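Beta-agarase B (PDB 4ATF) hydrolyses the beta-1,4-linkages between beta-D-galactose and 3,6-anhydro-alpha-L-galactose in agarose, cutting the chain at random with retention of the anomeric configuration. Local coordinates at residues A[150-155]-A[278-283]; A[32-37]-A[299-304]. The protein carries 1 engineered substitution. One frame throughout, in Å; residues are numbered along the deposited sequence.

Contact 1 of 2, residues A[150-155]-A[278-283]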
ATOM      1  N   SER A 150       6.652 -20.476   3.362  1.00 12.03           N
ATOM      2  CA  SER A 150       6.826 -20.395   1.875  1.00 12.70           C
ATOM      3  C   SER A 150       7.259 -21.761   1.225  1.00 13.70           C
ATOM      4  O   SER A 150       8.361 -22.256   1.463  1.00 13.99           O
ATOM      5  CB  SER A 150       7.848 -19.303   1.506  1.00 12.44           C
ATOM      6  OG  SER A 150       8.236 -19.390   0.103  1.00 12.35           O
ATOM      7  N   GLU A 151       6.402 -22.402   0.439  1.00 13.49           N
ATOM      8  CA  GLU A 151       6.781 -23.626  -0.244  1.00 15.00           C
ATOM      9  C   GLU A 151       7.845 -23.331  -1.308  1.00 15.14           C
ATOM     10  O   GLU A 151       8.683 -24.193  -1.544  1.00 16.36           O
ATOM     11  CB  GLU A 151       5.583 -24.291  -0.969  1.00 15.00           C
ATOM     12  CG  GLU A 151       4.548 -24.894  -0.084  0.70 16.15           C
ATOM     13  CD  GLU A 151       3.574 -25.787  -0.832  0.70 16.78           C
ATOM     14  OE1 GLU A 151       3.611 -25.873  -2.088  0.70 14.48           O
ATOM     15  OE2 GLU A 151       2.816 -26.446  -0.121  0.70 17.25           O
ATOM     16  N   SER A 152       7.770 -22.162  -1.989  1.00 15.42           N
ATOM     17  CA  SER A 152       8.755 -21.865  -3.046  1.00 15.60           C
ATOM     18  C   SER A 152      10.190 -21.888  -2.415  1.00 16.30           C
ATOM     19  O   SER A 152      11.126 -22.494  -2.969  1.00 14.89           O
ATOM     20  CB  SER A 152       8.429 -20.504  -3.750  1.00 15.99           C
ATOM     21  OG  SER A 152       8.547 -19.385  -2.854  1.00 15.16           O
ATOM     22  N   ALA A 153      10.360 -21.256  -1.237  1.00 15.50           N
ATOM     23  CA  ALA A 153      11.688 -21.246  -0.586  1.00 15.30           C
ATOM     24  C   ALA A 153      11.933 -22.467   0.298  1.00 16.18           C
ATOM     25  O   ALA A 153      13.091 -22.725   0.667  1.00 16.75           O
ATOM     26  CB  ALA A 153      11.877 -19.958   0.223  1.00 14.30           C
ATOM     27  N   GLY A 154      10.871 -23.235   0.626  1.00 15.73           N
ATOM     28  CA  GLY A 154      11.013 -24.379   1.541  1.00 14.52           C
ATOM     29  C   GLY A 154      11.370 -23.872   2.949  1.00 16.22           C
ATOM     30  O   GLY A 154      12.232 -24.445   3.617  1.00 16.23           O
ATOM     31  N   LYS A 155      10.719 -22.780   3.392  1.00 15.99           N
ATOM     32  CA  LYS A 155      11.066 -22.213   4.728  1.00 17.16           C
ATOM     33  C   LYS A 155       9.927 -21.558   5.504  1.00 16.19           C
ATOM     34  O   LYS A 155       9.005 -20.974   4.922  1.00 15.89           O
ATOM     35  CB  LYS A 155      12.365 -21.320   4.725  1.00 18.34           C
ATOM     36  CG  LYS A 155      12.457 -20.213   3.721  1.00 23.60           C
ATOM     37  CD  LYS A 155      13.550 -19.129   4.000  1.00 27.26           C
ATOM     38  CE  LYS A 155      14.943 -19.535   3.609  1.00 30.19           C
ATOM     39  NZ  LYS A 155      15.896 -18.417   3.687  1.00 28.65           N
ATOM     40  N   THR A 278      13.745 -17.328  -2.716  1.00 17.29           N
ATOM     41  CA  THR A 278      12.674 -17.134  -3.723  1.00 17.30           C
ATOM     42  C   THR A 278      11.310 -17.324  -3.081  1.00 15.38           C
ATOM     43  O   THR A 278      10.974 -18.429  -2.625  1.00 14.97           O
ATOM     44  CB  THR A 278      12.840 -18.110  -4.910  1.00 17.37           C
ATOM     45  OG1 THR A 278      14.104 -17.848  -5.504  1.00 17.78           O
ATOM     46  CG2 THR A 278      11.766 -17.882  -5.952  1.00 16.23           C
ATOM     47  N   TYR A 279      10.582 -16.232  -2.965  1.00 14.29           N
ATOM     48  CA  TYR A 279       9.280 -16.223  -2.196  1.00 13.50           C
ATOM     49  C   TYR A 279       8.132 -15.822  -3.121  1.00 13.72           C
ATOM     50  O   TYR A 279       7.839 -14.621  -3.311  1.00 12.68           O
ATOM     51  CB  TYR A 279       9.328 -15.229  -1.039  1.00 13.19           C
ATOM     52  CG  TYR A 279      10.490 -15.442  -0.072  1.00 13.27           C
ATOM     53  CD1 TYR A 279      10.467 -16.522   0.841  1.00 15.80           C
ATOM     54  CD2 TYR A 279      11.577 -14.540  -0.016  1.00 15.48           C
ATOM     55  CE1 TYR A 279      11.500 -16.728   1.759  1.00 16.92           C
ATOM     56  CE2 TYR A 279      12.637 -14.729   0.919  1.00 15.22           C
ATOM     57  CZ  TYR A 279      12.571 -15.835   1.804  1.00 18.88           C
ATOM     58  OH  TYR A 279      13.566 -16.106   2.755  1.00 21.23           O
ATOM     59  N   THR A 280       7.453 -16.826  -3.652  1.00 12.91           N
ATOM     60  CA  THR A 280       6.332 -16.554  -4.560  1.00 13.66           C
ATOM     61  C   THR A 280       5.406 -17.816  -4.505  1.00 13.74           C
ATOM     62  O   THR A 280       5.901 -18.923  -4.243  1.00 13.83           O
ATOM     63  CB  THR A 280       6.878 -16.292  -6.020  1.00 14.26           C
ATOM     64  OG1 THR A 280       5.817 -15.860  -6.892  1.00 14.15           O
ATOM     65  CG2 THR A 280       7.600 -17.573  -6.576  1.00 14.12           C
ATOM     66  N   PRO A 281       4.071 -17.639  -4.690  1.00 13.21           N
ATOM     67  CA  PRO A 281       3.175 -18.796  -4.481  1.00 12.82           C
ATOM     68  C   PRO A 281       3.437 -19.929  -5.474  1.00 14.67           C
ATOM     69  O   PRO A 281       3.709 -19.684  -6.659  1.00 15.80           O
ATOM     70  CB  PRO A 281       1.773 -18.215  -4.728  1.00 12.81           C
ATOM     71  CG  PRO A 281       1.906 -16.735  -4.520  1.00 12.67           C
ATOM     72  CD  PRO A 281       3.326 -16.395  -4.980  1.00 11.33           C
ATOM     73  N   THR A 282       3.420 -21.151  -4.993  1.00 14.76           N
ATOM     74  CA  THR A 282       3.429 -22.322  -5.890  1.00 16.04           C
ATOM     75  C   THR A 282       1.962 -22.590  -6.306  1.00 16.74           C
ATOM     76  O   THR A 282       1.031 -21.997  -5.717  1.00 13.94           O
ATOM     77  CB  THR A 282       3.944 -23.586  -5.136  1.00 17.13           C
ATOM     78  OG1 THR A 282       3.055 -23.833  -4.045  1.00 17.00           O
ATOM     79  CG2 THR A 282       5.405 -23.368  -4.571  1.00 16.50           C
ATOM     80  N   ASP A 283       1.757 -23.485  -7.284  1.00 17.54           N
ATOM     81  CA  ASP A 283       0.405 -23.873  -7.702  1.00 19.25           C
ATOM     82  C   ASP A 283      -0.329 -24.525  -6.548  0.70 18.91           C
ATOM     83  O   ASP A 283      -1.485 -24.220  -6.347  1.00 18.74           O
ATOM     84  CB  ASP A 283       0.416 -24.760  -8.960  0.70 18.72           C
ATOM     85  CG  ASP A 283       0.657 -23.957 -10.193  0.70 20.59           C
ATOM     86  OD1 ASP A 283       0.428 -22.716 -10.211  0.70 18.45           O
ATOM     87  OD2 ASP A 283       1.068 -24.545 -11.183  0.70 22.72           O
TER
HETATM   88  O   HOH W   1       5.918 -19.896  -1.517  1.00 13.69           O

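Contact 2 of 2, residues A[32-37]-A[299-304]. With NA (sodium ion), chain I.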
ATOM      1  N   GLN A  32     -14.050  12.736   5.296  1.00 16.09           N
ATOM      2  CA  GLN A  32     -14.139  12.948   3.861  1.00 17.25           C
ATOM      3  C   GLN A  32     -15.030  11.890   3.270  1.00 17.57           C
ATOM      4  O   GLN A  32     -14.916  10.702   3.579  1.00 17.79           O
ATOM      5  CB  GLN A  32     -12.730  12.935   3.194  1.00 17.14           C
ATOM      6  CG  GLN A  32     -11.761  14.020   3.777  1.00 16.61           C
ATOM      7  CD  GLN A  32     -12.303  15.441   3.648  1.00 19.68           C
ATOM      8  OE1 GLN A  32     -12.371  15.965   2.576  1.00 20.63           O
ATOM      9  NE2 GLN A  32     -12.628  16.084   4.780  1.00 17.81           N
ATOM     10  N   GLU A  33     -15.943  12.334   2.410  1.00 18.60           N
ATOM     11  CA  GLU A  33     -16.971  11.454   1.834  1.00 19.72           C
ATOM     12  C   GLU A  33     -16.383  10.501   0.805  1.00 18.77           C
ATOM     13  O   GLU A  33     -17.004   9.509   0.456  1.00 19.42           O
ATOM     14  CB  GLU A  33     -18.132  12.272   1.258  1.00 21.28           C
ATOM     15  CG  GLU A  33     -19.030  12.961   2.336  0.70 24.14           C
ATOM     16  CD  GLU A  33     -19.775  11.983   3.235  0.70 26.44           C
ATOM     17  OE1 GLU A  33     -20.046  10.833   2.823  0.50 26.26           O
ATOM     18  OE2 GLU A  33     -20.067  12.367   4.387  0.50 28.34           O
ATOM     19  N   ILE A  34     -15.156  10.731   0.379  1.00 17.99           N
ATOM     20  CA  ILE A  34     -14.469   9.684  -0.420  1.00 17.12           C
ATOM     21  C   ILE A  34     -14.032   8.405   0.351  1.00 16.66           C
ATOM     22  O   ILE A  34     -13.646   7.393  -0.267  1.00 16.98           O
ATOM     23  CB  ILE A  34     -13.304  10.280  -1.197  1.00 18.34           C
ATOM     24  CG1 ILE A  34     -12.296  10.927  -0.214  1.00 18.83           C
ATOM     25  CG2 ILE A  34     -13.885  11.313  -2.284  1.00 19.96           C
ATOM     26  CD1 ILE A  34     -10.911  11.211  -0.859  1.00 23.91           C
ATOM     27  N   SER A  35     -14.152   8.414   1.677  1.00 14.82           N
ATOM     28  CA  SER A  35     -13.922   7.211   2.482  1.00 14.67           C
ATOM     29  C   SER A  35     -14.894   6.125   2.008  1.00 14.86           C
ATOM     30  O   SER A  35     -15.964   6.438   1.469  1.00 15.39           O
ATOM     31  CB  SER A  35     -14.227   7.526   3.954  1.00 14.10           C
ATOM     32  OG  SER A  35     -13.355   8.565   4.432  1.00 12.06           O
ATOM     33  N   ASP A  36     -14.594   4.871   2.261  1.00 14.36           N
ATOM     34  CA  ASP A  36     -15.516   3.831   1.840  1.00 15.15           C
ATOM     35  C   ASP A  36     -15.469   2.685   2.884  1.00 15.65           C
ATOM     36  O   ASP A  36     -14.381   2.228   3.263  1.00 14.31           O
ATOM     37  CB  ASP A  36     -15.111   3.301   0.429  1.00 14.66           C
ATOM     38  CG  ASP A  36     -16.241   2.482  -0.276  1.00 16.98           C
ATOM     39  OD1 ASP A  36     -17.247   2.065   0.362  1.00 16.24           O
ATOM     40  OD2 ASP A  36     -16.097   2.234  -1.494  1.00 17.09           O
ATOM     41  N   ASN A  37     -16.645   2.257   3.339  1.00 15.85           N
ATOM     42  CA  ASN A  37     -16.739   1.070   4.224  1.00 16.54           C
ATOM     43  C   ASN A  37     -17.219  -0.202   3.523  1.00 16.61           C
ATOM     44  O   ASN A  37     -17.443  -1.248   4.184  1.00 16.58           O
ATOM     45  CB  ASN A  37     -17.503   1.337   5.534  1.00 17.14           C
ATOM     46  CG  ASN A  37     -18.977   1.593   5.321  1.00 19.88           C
ATOM     47  OD1 ASN A  37     -19.399   1.954   4.245  1.00 22.32           O
ATOM     48  ND2 ASN A  37     -19.770   1.401   6.371  1.00 23.06           N
ATOM     49  N   ILE A 299     -11.682   2.042   4.518  1.00 13.02           N
ATOM     50  CA  ILE A 299     -10.624   2.998   4.397  1.00 11.90           C
ATOM     51  C   ILE A 299     -11.241   4.370   4.676  1.00 12.25           C
ATOM     52  O   ILE A 299     -12.275   4.745   4.060  1.00 12.81           O
ATOM     53  CB  ILE A 299      -9.864   2.901   3.041  1.00 11.05           C
ATOM     54  CG1 ILE A 299      -8.647   3.903   3.043  1.00 10.10           C
ATOM     55  CG2 ILE A 299     -10.826   3.092   1.863  1.00 13.66           C
ATOM     56  CD1 ILE A 299      -7.663   3.605   1.889  1.00 12.74           C
ATOM     57  N   ARG A 300     -10.687   5.072   5.670  1.00 11.75           N
ATOM     58  CA  ARG A 300     -11.292   6.313   6.114  1.00 12.13           C
ATOM     59  C   ARG A 300     -10.226   7.400   5.970  1.00 12.99           C
ATOM     60  O   ARG A 300      -9.015   7.151   6.167  1.00 12.62           O
ATOM     61  CB  ARG A 300     -11.846   6.168   7.549  1.00 13.29           C
ATOM     62  CG  ARG A 300     -10.762   5.991   8.678  1.00 12.15           C
ATOM     63  CD  ARG A 300     -11.538   5.574   9.980  1.00 11.53           C
ATOM     64  NE  ARG A 300     -10.584   5.509  11.110  1.00 10.63           N
ATOM     65  CZ  ARG A 300     -10.731   6.194  12.260  1.00 11.84           C
ATOM     66  NH1 ARG A 300     -11.826   6.946  12.516  1.00 12.72           N
ATOM     67  NH2 ARG A 300      -9.803   6.070  13.226  1.00 12.45           N
ATOM     68  N   ILE A 301     -10.683   8.589   5.608  1.00 12.40           N
ATOM     69  CA  ILE A 301      -9.838   9.695   5.208  1.00 12.53           C
ATOM     70  C   ILE A 301     -10.363  10.963   5.927  1.00 13.15           C
ATOM     71  O   ILE A 301     -11.567  11.252   5.880  1.00 13.32           O
ATOM     72  CB  ILE A 301      -9.952   9.933   3.673  1.00 13.48           C
ATOM     73  CG1 ILE A 301      -9.398   8.701   2.895  1.00 13.58           C
ATOM     74  CG2 ILE A 301      -9.253  11.242   3.320  1.00 13.21           C
ATOM     75  CD1 ILE A 301     -10.174   8.333   1.562  1.00 17.06           C
ATOM     76  N   TYR A 302      -9.474  11.688   6.616  1.00 13.40           N
ATOM     77  CA  TYR A 302      -9.878  12.893   7.372  1.00 13.94           C
ATOM     78  C   TYR A 302      -8.947  14.054   7.049  1.00 15.05           C
ATOM     79  O   TYR A 302      -7.744  13.855   6.795  1.00 14.89           O
ATOM     80  CB  TYR A 302      -9.812  12.651   8.899  1.00 14.14           C
ATOM     81  CG  TYR A 302     -10.787  11.647   9.401  1.00 13.39           C
ATOM     82  CD1 TYR A 302     -10.545  10.262   9.263  1.00 13.86           C
ATOM     83  CD2 TYR A 302     -11.965  12.067  10.021  1.00 14.39           C
ATOM     84  CE1 TYR A 302     -11.461   9.334   9.711  1.00 13.70           C
ATOM     85  CE2 TYR A 302     -12.917  11.118  10.497  1.00 16.38           C
ATOM     86  CZ  TYR A 302     -12.624   9.763  10.348  1.00 16.71           C
ATOM     87  OH  TYR A 302     -13.542   8.832  10.820  1.00 18.26           O
ATOM     88  N   LYS A 303      -9.496  15.271   7.073  1.00 15.30           N
ATOM     89  CA  LYS A 303      -8.692  16.509   6.888  1.00 15.79           C
ATOM     90  C   LYS A 303      -8.828  17.348   8.148  1.00 14.80           C
ATOM     91  O   LYS A 303      -9.911  17.384   8.744  1.00 16.03           O
ATOM     92  CB  LYS A 303      -9.205  17.297   5.625  1.00 15.63           C
ATOM     93  CG  LYS A 303      -8.910  16.417   4.283  1.00 17.27           C
ATOM     94  CD  LYS A 303      -8.371  17.233   3.079  1.00 21.40           C
ATOM     95  CE  LYS A 303      -7.066  17.708   3.400  1.00 21.07           C
ATOM     96  NZ  LYS A 303      -6.090  17.779   2.355  1.00 16.61           N
ATOM     97  N   PRO A 304      -7.743  17.984   8.594  1.00 15.82           N
ATOM     98  CA  PRO A 304      -7.863  18.868   9.788  1.00 16.32           C
ATOM     99  C   PRO A 304      -8.498  20.207   9.416  1.00 17.74           C
ATOM    100  O   PRO A 304      -8.041  20.840   8.424  1.00 19.03           O
ATOM    101  CB  PRO A 304      -6.420  19.059  10.220  1.00 18.25           C
ATOM    102  CG  PRO A 304      -5.575  18.844   8.953  1.00 15.97           C
ATOM    103  CD  PRO A 304      -6.383  17.935   8.025  1.00 15.23           C
TER
HETATM  104 NA    NA I 500     -16.740  -2.873   5.606  1.00 14.75          NA
HETATM  105  O   HOH W   2     -18.135  -2.151   7.416  1.00 29.91           O

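Contact 1 of 2, residues A[150-155]-A[278-283]
Ser152 plugs its hydroxyl into the backbone of residues 278-280, donating a hydrogen bond to Thr278 O (OG to O 2.6 Å) and accepting from Thr280 N (N to OG 2.9 Å, N-H...O 167°). The Thr278 carbonyl is met 32° out of its plane. A chi1 of 65° sets OG between the backbone N and the carbonyl carbon of Ser152, where it reaches both partners. An alanine here would probably leave Thr280 N and Thr278 O without their shared partner. Farther along, Thr282 OG1 donates to Glu151 OE1 (2.9 Å) from above the carboxylate plane, the two side chains crossing at about a right angle. A water joins Ser150 OG and Ser152 N to Thr280 O, while Ser150 OG also accepts from Ala153 N, an ST motif. Lys155 NZ adds a weak hydrogen bond to Tyr279 OH.

Packing centres on Tyr279, a residue of the glycan pocket: Ala153 CB approaches its CE1 to 3.6 Å, and Lys155 CD, at the ring edge, lies 3.3 Å from Tyr279 OH.

The turn between strands 149-150 and 155-156, closed by a G1 beta bulge, thus meets the loop joining helices 265-268 and 283-286, with Thr282 as N-cap of helix 283-286 and His157 edge-to-face with Tyr279.

Contact 2 of 2, residues A[32-37]-A[299-304]
A type I beta turn, Gln32 to Ser35, carries the chain from strand 27-31 along strand 293-306, and the contact holds this turn and the residues after it against residues 299-304. Asp36 and Ile299 form a single antiparallel hydrogen-bonded pair, with Asp36 N to Ile299 O at 2.9 Å and Ile299 N to Asp36 O at 3.0 Å. At the other end of the turn Gln32 N donates to Ile301 O over 3.0 Å.

Between these backbone bonds Ser35 stands in for a main-chain acceptor. Ser35 OG, anti to the carbonyl carbon (chi1 -61°), accepts from Ile301 N at 2.9 Å, although the N-H...O angle of 142° is well short of straight. Ser35 OG also donates to Gln32 O at 2.8 Å, in the carbonyl plane, and Gln32 O receives Ser35 N as well. The hydroxyl thus reinforces the backbone closure of the turn and ties it to the strand.

Ile301 supplies the main apolar surface. Ile301 CD1 meets Ile34 CG1 at 3.8 Å, the two side chains crossing at about a right angle, and Ile301 CG2 lies against CB and CG of Gln32. Gln32, bent at chi2 (-58°), rests its amide carbon CD on Lys303 CG at 3.6 Å; its NE2 bonds to Glu30 O, while Lys303 NZ reaches Val108 O. Ile301 also packs on Val111, Ile113 and Ile257.

Asn37 O, just past the bridge, binds the sodium ion at 2.3 Å together with a water, Glu39, Gly81 and Asp297. Antiparallel strands with apolar side chains packed between layers, as Ile299 and Ile301 are against Ile257, belong to the beta-sandwich (jelly-roll) fold of the GH16 family.

Contacts 1 and 2 lie on opposite sides of the chain's centre, their own centres 37 Å apart and their nearest atoms about 23 Å apart, and they do not touch. In sequence, 150-155 and 278-283 are nested inside the stretch of chain spanned by contact 2. Their relation to the sugar differs. In contact 1 the Tyr279 side chain comes within about 4 Å of a bound galactose, and that of Thr280 is about 10 Å from the substrate-binding Glu262. In contact 2 the Ile299 side chain is about 12 Å from a galactose, while the group bound there is a sodium ion, held in part by Asn37 O. One borders the glycan pocket; the other ties a turn to a strand of the beta-sandwich.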